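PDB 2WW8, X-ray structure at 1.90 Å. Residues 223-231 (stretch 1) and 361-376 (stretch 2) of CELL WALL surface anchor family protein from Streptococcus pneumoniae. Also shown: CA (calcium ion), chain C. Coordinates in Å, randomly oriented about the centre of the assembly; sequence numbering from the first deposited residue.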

ATOM      1  N   VAL A 223     -19.856  23.091  20.046  1.00 29.18           N
ATOM      2  CA  VAL A 223     -19.311  24.387  19.715  1.00 23.03           C
ATOM      3  C   VAL A 223     -18.010  24.184  18.918  1.00 20.84           C
ATOM      4  O   VAL A 223     -16.962  23.973  19.524  1.00 17.66           O
ATOM      5  CB  VAL A 223     -19.139  25.272  20.995  1.00 24.10           C
ATOM      6  CG1 VAL A 223     -18.613  26.628  20.726  1.00 17.74           C
ATOM      7  CG2 VAL A 223     -20.497  25.485  21.692  1.00 24.50           C
ATOM      8  N   PRO A 224     -18.089  24.307  17.577  1.00 16.87           N
ATOM      9  CA  PRO A 224     -16.915  24.166  16.741  1.00 16.86           C
ATOM     10  C   PRO A 224     -16.112  25.465  16.825  1.00 14.72           C
ATOM     11  O   PRO A 224     -16.554  26.434  17.469  1.00 14.76           O
ATOM     12  CB  PRO A 224     -17.519  23.907  15.364  1.00 16.35           C
ATOM     13  CG  PRO A 224     -18.676  24.828  15.362  1.00 14.80           C
ATOM     14  CD  PRO A 224     -19.270  24.641  16.759  1.00 16.75           C
ATOM     15  N   LEU A 225     -14.937  25.440  16.201  1.00 13.70           N
ATOM     16  CA  LEU A 225     -14.028  26.606  16.175  1.00 12.49           C
ATOM     17  C   LEU A 225     -14.075  27.368  14.871  1.00 11.41           C
ATOM     18  O   LEU A 225     -14.112  26.757  13.812  1.00 11.40           O
ATOM     19  CB  LEU A 225     -12.579  26.132  16.309  1.00 10.98           C
ATOM     20  CG  LEU A 225     -12.280  25.247  17.529  1.00 14.20           C
ATOM     21  CD1 LEU A 225     -10.820  24.782  17.418  1.00 13.07           C
ATOM     22  CD2 LEU A 225     -12.499  26.014  18.850  1.00 12.98           C
ATOM     23  N   ASP A 226     -14.047  28.697  14.963  1.00 13.52           N
ATOM     24  CA  ASP A 226     -13.849  29.631  13.860  1.00 13.06           C
ATOM     25  C   ASP A 226     -12.542  30.379  14.187  1.00 11.87           C
ATOM     26  O   ASP A 226     -12.474  31.157  15.140  1.00 14.49           O
ATOM     27  CB  ASP A 226     -15.022  30.650  13.724  1.00 10.49           C
ATOM     28  CG  ASP A 226     -16.233  30.079  12.955  1.00 14.91           C
ATOM     29  OD1 ASP A 226     -16.090  29.168  12.108  1.00 14.57           O
ATOM     30  OD2 ASP A 226     -17.373  30.501  13.253  1.00 13.72           O
ATOM     31  N   VAL A 227     -11.519  30.161  13.381  1.00 13.55           N
ATOM     32  CA  VAL A 227     -10.165  30.553  13.719  1.00 11.59           C
ATOM     33  C   VAL A 227      -9.567  31.464  12.636  1.00 12.60           C
ATOM     34  O   VAL A 227      -9.604  31.138  11.463  1.00 13.00           O
ATOM     35  CB  VAL A 227      -9.240  29.310  13.874  1.00 12.36           C
ATOM     36  CG1 VAL A 227      -7.883  29.766  14.330  1.00  9.64           C
ATOM     37  CG2 VAL A 227      -9.863  28.255  14.876  1.00  8.77           C
ATOM     38  N   VAL A 228      -8.999  32.601  13.045  1.00 12.10           N
ATOM     39  CA  VAL A 228      -8.182  33.376  12.104  1.00 12.86           C
ATOM     40  C   VAL A 228      -6.696  33.256  12.534  1.00 13.34           C
ATOM     41  O   VAL A 228      -6.343  33.399  13.714  1.00 12.89           O
ATOM     42  CB  VAL A 228      -8.554  34.865  12.152  1.00 11.18           C
ATOM     43  CG1 VAL A 228      -7.609  35.690  11.185  1.00 12.64           C
ATOM     44  CG2 VAL A 228     -10.096  35.051  11.778  1.00 11.33           C
ATOM     45  N   ILE A 229      -5.831  32.984  11.573  1.00 14.05           N
ATOM     46  CA  ILE A 229      -4.364  33.016  11.867  1.00 15.67           C
ATOM     47  C   ILE A 229      -3.772  34.297  11.302  1.00 14.93           C
ATOM     48  O   ILE A 229      -3.994  34.576  10.118  1.00 14.04           O
ATOM     49  CB  ILE A 229      -3.670  31.824  11.252  1.00 16.23           C
ATOM     50  CG1 ILE A 229      -4.215  30.590  11.934  1.00 17.20           C
ATOM     51  CG2 ILE A 229      -2.120  31.946  11.352  1.00 15.32           C
ATOM     52  CD1 ILE A 229      -3.729  29.291  11.343  1.00 23.99           C
ATOM     53  N   LEU A 230      -3.090  35.083  12.127  1.00 14.69           N
ATOM     54  CA  LEU A 230      -2.464  36.299  11.619  1.00 13.54           C
ATOM     55  C   LEU A 230      -0.978  36.034  11.579  1.00 14.64           C
ATOM     56  O   LEU A 230      -0.420  35.597  12.572  1.00 12.60           O
ATOM     57  CB  LEU A 230      -2.576  37.474  12.597  1.00 15.58           C
ATOM     58  CG  LEU A 230      -3.960  38.020  12.941  1.00 18.19           C
ATOM     59  CD1 LEU A 230      -3.864  39.190  13.916  1.00 17.01           C
ATOM     60  CD2 LEU A 230      -4.550  38.502  11.613  1.00 19.57           C
ATOM     61  N   LEU A 231      -0.341  36.299  10.449  1.00 11.70           N
ATOM     62  CA  LEU A 231       1.030  35.857  10.311  1.00 12.88           C
ATOM     63  C   LEU A 231       1.897  37.040   9.796  1.00 13.71           C
ATOM     64  O   LEU A 231       1.654  37.557   8.697  1.00 14.35           O
ATOM     65  CB  LEU A 231       1.063  34.719   9.300  1.00 13.54           C
ATOM     66  CG  LEU A 231       2.484  34.241   8.897  1.00 16.42           C
ATOM     67  CD1 LEU A 231       3.305  33.775  10.114  1.00 15.55           C
ATOM     68  CD2 LEU A 231       2.377  33.068   7.823  1.00 12.43           C
ATOM     69  N   LYS A 361      -3.639  47.002  11.820  1.00 13.81           N
ATOM     70  CA  LYS A 361      -4.375  46.702  10.608  1.00 14.75           C
ATOM     71  C   LYS A 361      -4.659  45.191  10.497  1.00 15.36           C
ATOM     72  O   LYS A 361      -5.728  44.753  10.027  1.00 14.46           O
ATOM     73  CB  LYS A 361      -3.584  47.232   9.379  1.00 15.76           C
ATOM     74  CG  LYS A 361      -4.317  47.104   8.011  1.00 13.88           C
ATOM     75  CD  LYS A 361      -3.553  47.854   6.869  1.00 15.26           C
ATOM     76  CE  LYS A 361      -4.523  48.055   5.658  1.00 14.31           C
ATOM     77  NZ  LYS A 361      -3.858  48.794   4.543  1.00 17.01           N
ATOM     78  N   ALA A 362      -3.707  44.400  10.957  1.00 14.75           N
ATOM     79  CA  ALA A 362      -3.873  42.971  10.967  1.00 15.28           C
ATOM     80  C   ALA A 362      -4.937  42.554  11.979  1.00 14.04           C
ATOM     81  O   ALA A 362      -5.743  41.698  11.663  1.00 13.51           O
ATOM     82  CB  ALA A 362      -2.537  42.305  11.361  1.00 14.63           C
ATOM     83  N   LEU A 363      -4.875  43.093  13.196  1.00 14.22           N
ATOM     84  CA  LEU A 363      -5.876  42.815  14.231  1.00 15.43           C
ATOM     85  C   LEU A 363      -7.253  43.253  13.701  1.00 13.98           C
ATOM     86  O   LEU A 363      -8.249  42.554  13.889  1.00 12.10           O
ATOM     87  CB  LEU A 363      -5.496  43.573  15.516  1.00 16.03           C
ATOM     88  CG  LEU A 363      -4.306  43.010  16.291  1.00 16.50           C
ATOM     89  CD1 LEU A 363      -3.855  44.045  17.365  1.00 17.13           C
ATOM     90  CD2 LEU A 363      -4.562  41.614  16.903  1.00 14.36           C
ATOM     91  N   MET A 364      -7.326  44.413  13.044  1.00 13.53           N
ATOM     92  CA  MET A 364      -8.563  44.831  12.394  1.00 15.39           C
ATOM     93  C   MET A 364      -9.164  43.865  11.391  1.00 16.49           C
ATOM     94  O   MET A 364     -10.381  43.654  11.405  1.00 14.71           O
ATOM     95  CB  MET A 364      -8.513  46.241  11.773  1.00 15.98           C
ATOM     96  CG  MET A 364      -8.299  47.305  12.790  1.00 14.21           C
ATOM     97  SD  MET A 364      -7.706  48.862  12.078  1.00 16.26           S
ATOM     98  CE  MET A 364      -8.961  49.182  10.770  1.00 12.63           C
ATOM     99  N   LYS A 365      -8.317  43.292  10.533  1.00 14.64           N
ATOM    100  CA  LYS A 365      -8.731  42.323   9.557  1.00 13.55           C
ATOM    101  C   LYS A 365      -9.232  41.058  10.285  1.00 14.39           C
ATOM    102  O   LYS A 365     -10.248  40.546   9.889  1.00 15.05           O
ATOM    103  CB  LYS A 365      -7.591  42.004   8.571  1.00 11.36           C
ATOM    104  CG  LYS A 365      -8.109  41.051   7.457  1.00 16.27           C
ATOM    105  CD  LYS A 365      -9.378  41.612   6.802  1.00 21.11           C
ATOM    106  CE  LYS A 365      -9.021  42.538   5.663  1.00 30.62           C
ATOM    107  NZ  LYS A 365     -10.279  43.001   5.018  1.00 30.86           N
ATOM    108  N   ALA A 366      -8.565  40.564  11.329  1.00 10.62           N
ATOM    109  CA  ALA A 366      -9.091  39.391  12.069  1.00 13.41           C
ATOM    110  C   ALA A 366     -10.456  39.714  12.704  1.00 13.53           C
ATOM    111  O   ALA A 366     -11.395  38.939  12.591  1.00 13.25           O
ATOM    112  CB  ALA A 366      -8.134  38.951  13.167  1.00 13.25           C
ATOM    113  N   ASP A 367     -10.612  40.867  13.349  1.00 13.24           N
ATOM    114  CA  ASP A 367     -11.933  41.221  13.922  1.00 13.52           C
ATOM    115  C   ASP A 367     -13.013  41.315  12.832  1.00 15.06           C
ATOM    116  O   ASP A 367     -14.116  40.826  13.045  1.00 12.64           O
ATOM    117  CB  ASP A 367     -11.785  42.578  14.633  1.00 14.82           C
ATOM    118  CG  ASP A 367     -12.981  42.936  15.480  1.00 16.39           C
ATOM    119  OD1 ASP A 367     -13.621  42.050  16.054  1.00 15.15           O
ATOM    120  OD2 ASP A 367     -13.281  44.126  15.631  1.00 15.10           O
ATOM    121  N   GLU A 368     -12.690  41.892  11.664  1.00 13.14           N
ATOM    122  CA  GLU A 368     -13.621  41.954  10.537  1.00 14.25           C
ATOM    123  C   GLU A 368     -14.079  40.579  10.056  1.00 11.97           C
ATOM    124  O   GLU A 368     -15.287  40.320   9.909  1.00 12.07           O
ATOM    125  CB  GLU A 368     -12.997  42.745   9.356  1.00 15.66           C
ATOM    126  CG  GLU A 368     -13.817  42.766   8.099  1.00 18.56           C
ATOM    127  CD  GLU A 368     -13.176  43.688   7.025  1.00 31.51           C
ATOM    128  OE1 GLU A 368     -11.981  44.075   7.059  1.00 30.01           O
ATOM    129  OE2 GLU A 368     -13.910  44.094   6.117  1.00 34.79           O
ATOM    130  N   ILE A 369     -13.131  39.680   9.806  1.00 11.40           N
ATOM    131  CA  ILE A 369     -13.479  38.319   9.399  1.00 11.76           C
ATOM    132  C   ILE A 369     -14.394  37.623  10.424  1.00 13.59           C
ATOM    133  O   ILE A 369     -15.403  37.046  10.045  1.00 13.90           O
ATOM    134  CB  ILE A 369     -12.218  37.459   9.129  1.00 12.71           C
ATOM    135  CG1 ILE A 369     -11.524  38.049   7.890  1.00 17.17           C
ATOM    136  CG2 ILE A 369     -12.565  35.943   9.028  1.00 11.82           C
ATOM    137  CD1 ILE A 369     -10.177  37.436   7.687  1.00 13.63           C
ATOM    138  N   LEU A 370     -14.015  37.630  11.696  1.00 13.77           N
ATOM    139  CA  LEU A 370     -14.846  36.958  12.742  1.00 14.15           C
ATOM    140  C   LEU A 370     -16.197  37.657  12.901  1.00 14.07           C
ATOM    141  O   LEU A 370     -17.236  36.989  12.944  1.00 13.19           O
ATOM    142  CB  LEU A 370     -14.055  36.964  14.034  1.00 12.94           C
ATOM    143  CG  LEU A 370     -12.862  36.017  14.048  1.00 13.57           C
ATOM    144  CD1 LEU A 370     -12.021  36.345  15.262  1.00 12.35           C
ATOM    145  CD2 LEU A 370     -13.356  34.485  14.041  1.00 10.16           C
ATOM    146  N   THR A 371     -16.202  38.994  12.897  1.00 13.20           N
ATOM    147  CA  THR A 371     -17.465  39.708  13.008  1.00 13.43           C
ATOM    148  C   THR A 371     -18.405  39.336  11.833  1.00 13.21           C
ATOM    149  O   THR A 371     -19.609  39.101  11.989  1.00 11.97           O
ATOM    150  CB  THR A 371     -17.218  41.252  13.174  1.00 13.89           C
ATOM    151  OG1 THR A 371     -16.534  41.470  14.429  1.00 13.14           O
ATOM    152  CG2 THR A 371     -18.588  41.959  13.268  1.00 16.37           C
ATOM    153  N   GLN A 372     -17.849  39.349  10.626  1.00 10.89           N
ATOM    154  CA  GLN A 372     -18.686  39.215   9.436  1.00 11.86           C
ATOM    155  C   GLN A 372     -18.981  37.768   9.107  1.00 11.43           C
ATOM    156  O   GLN A 372     -20.063  37.482   8.612  1.00 13.72           O
ATOM    157  CB  GLN A 372     -18.021  39.862   8.238  1.00 12.34           C
ATOM    158  CG  GLN A 372     -18.068  41.376   8.446  1.00 20.04           C
ATOM    159  CD  GLN A 372     -17.517  42.046   7.237  1.00 29.20           C
ATOM    160  OE1 GLN A 372     -17.157  41.358   6.277  1.00 30.64           O
ATOM    161  NE2 GLN A 372     -17.424  43.367   7.258  1.00 31.16           N
ATOM    162  N   GLN A 373     -18.046  36.872   9.404  1.00 10.10           N
ATOM    163  CA  GLN A 373     -18.190  35.499   8.884  1.00 10.88           C
ATOM    164  C   GLN A 373     -18.329  34.388   9.938  1.00  9.72           C
ATOM    165  O   GLN A 373     -18.749  33.306   9.568  1.00 13.48           O
ATOM    166  CB  GLN A 373     -17.010  35.153   7.996  1.00  9.48           C
ATOM    167  CG  GLN A 373     -16.746  36.215   6.862  1.00 12.49           C
ATOM    168  CD  GLN A 373     -15.476  35.796   6.104  1.00 15.79           C
ATOM    169  OE1 GLN A 373     -15.294  34.609   5.824  1.00 16.71           O
ATOM    170  NE2 GLN A 373     -14.620  36.713   5.781  1.00 12.40           N
ATOM    171  N   ALA A 374     -17.999  34.624  11.201  1.00 10.32           N
ATOM    172  CA  ALA A 374     -18.051  33.547  12.187  1.00 12.03           C
ATOM    173  C   ALA A 374     -19.501  33.106  12.428  1.00 12.40           C
ATOM    174  O   ALA A 374     -20.461  33.896  12.328  1.00  9.85           O
ATOM    175  CB  ALA A 374     -17.418  34.005  13.515  1.00 10.42           C
ATOM    176  N   ARG A 375     -19.645  31.827  12.758  1.00 11.19           N
ATOM    177  CA  ARG A 375     -20.905  31.335  13.208  1.00 11.78           C
ATOM    178  C   ARG A 375     -21.326  31.888  14.566  1.00 13.18           C
ATOM    179  O   ARG A 375     -20.500  32.212  15.405  1.00 12.44           O
ATOM    180  CB  ARG A 375     -20.937  29.803  13.190  1.00 10.44           C
ATOM    181  CG  ARG A 375     -20.687  29.292  11.766  1.00  7.37           C
ATOM    182  CD  ARG A 375     -20.343  27.814  11.878  1.00 11.42           C
ATOM    183  NE  ARG A 375     -18.946  27.704  12.296  1.00 13.18           N
ATOM    184  CZ  ARG A 375     -18.249  26.576  12.180  1.00  9.68           C
ATOM    185  NH1 ARG A 375     -18.886  25.482  11.797  1.00  5.67           N
ATOM    186  NH2 ARG A 375     -16.983  26.524  12.556  1.00  9.35           N
ATOM    187  N   GLN A 376     -22.631  31.959  14.783  1.00 12.02           N
ATOM    188  CA  GLN A 376     -23.158  32.383  16.078  1.00 14.07           C
ATOM    189  C   GLN A 376     -22.685  31.499  17.263  1.00 13.95           C
ATOM    190  O   GLN A 376     -22.213  32.001  18.288  1.00 17.15           O
ATOM    191  CB  GLN A 376     -24.690  32.430  16.033  1.00 12.06           C
ATOM    192  CG  GLN A 376     -25.275  32.855  17.423  1.00 15.72           C
ATOM    193  CD  GLN A 376     -26.787  32.894  17.476  1.00 21.37           C
ATOM    194  OE1 GLN A 376     -27.396  32.082  18.179  1.00 26.18           O
ATOM    195  NE2 GLN A 376     -27.417  33.817  16.736  1.00 17.62           N
TER
HETATM  196 CA    CA C1001     -14.905  43.884  17.387  1.00 21.55          CA
HETATM  197  O   HOH W   1     -16.941  43.198  16.276  1.00 18.54           O
HETATM  198  O   HOH W   2     -15.391  46.149  16.841  1.00 19.77           O
HETATM  199  O   HOH W   3     -16.341  44.814  19.148  1.00 11.58           O

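How does a helix come to lie so close against this strand? The strand from Leu225 to Leu231 and the helix ending at Gln373 run nearly antiparallel, at 160°, with axes only 9.0 Å apart at closest approach. Alternation along the strand turns Asp226, Val228 and Leu230 toward the helix, while Val227, Ile229 and Leu231 point away. Facing Val228 and Leu230 are two alanines, Ala366 and Ala362, whose short side chains leave shallow places in the helix surface; the CA atoms of Val228 and Ala366 are 6.1 Å apart.

What fills those hollows? Val228 sits over Ala366, its CG1 3.9 Å from the alanine CB, and its other methyl, CG2, lies 3.8 Å from Ile369 CG2 and 3.7 Å from Leu370 CG. One residue thus fits into the space bounded by three. Leu230 settles between Ala362 and Ala366: its CD2 is 3.4 Å from Ala362 O and 3.9 Å from Ala366 CB, and its CD1 lies 4.2 Å from Ala362 CB and reaches on to Leu363 CD2 at 3.9 Å. Leu363 starts out pointing away, but its end comes back to meet the strand.

How does the packing change where the helix stops? Leu370, sideways at its CB, brings CD2 to 3.6 Å from Asp226 O. Beyond it the chain leaves helical geometry at Ala374, and the backbone Arg375 N donates a hydrogen bond to Asp226 OD2 at 2.7 Å, tying the departing chain to the strand.

What holds the arginine side chain in place? Arg375 doubles back onto the same aspartate, forming a salt bridge in which NH2 lies 2.8 Å from Asp226 OD1; weak hydrogen bonds from NE reach both carboxylate oxygens. Pro224 covers one face of the guanidinium, its CG 3.6 Å from Arg375 NH1, while Asp226 OD1 meets the edge.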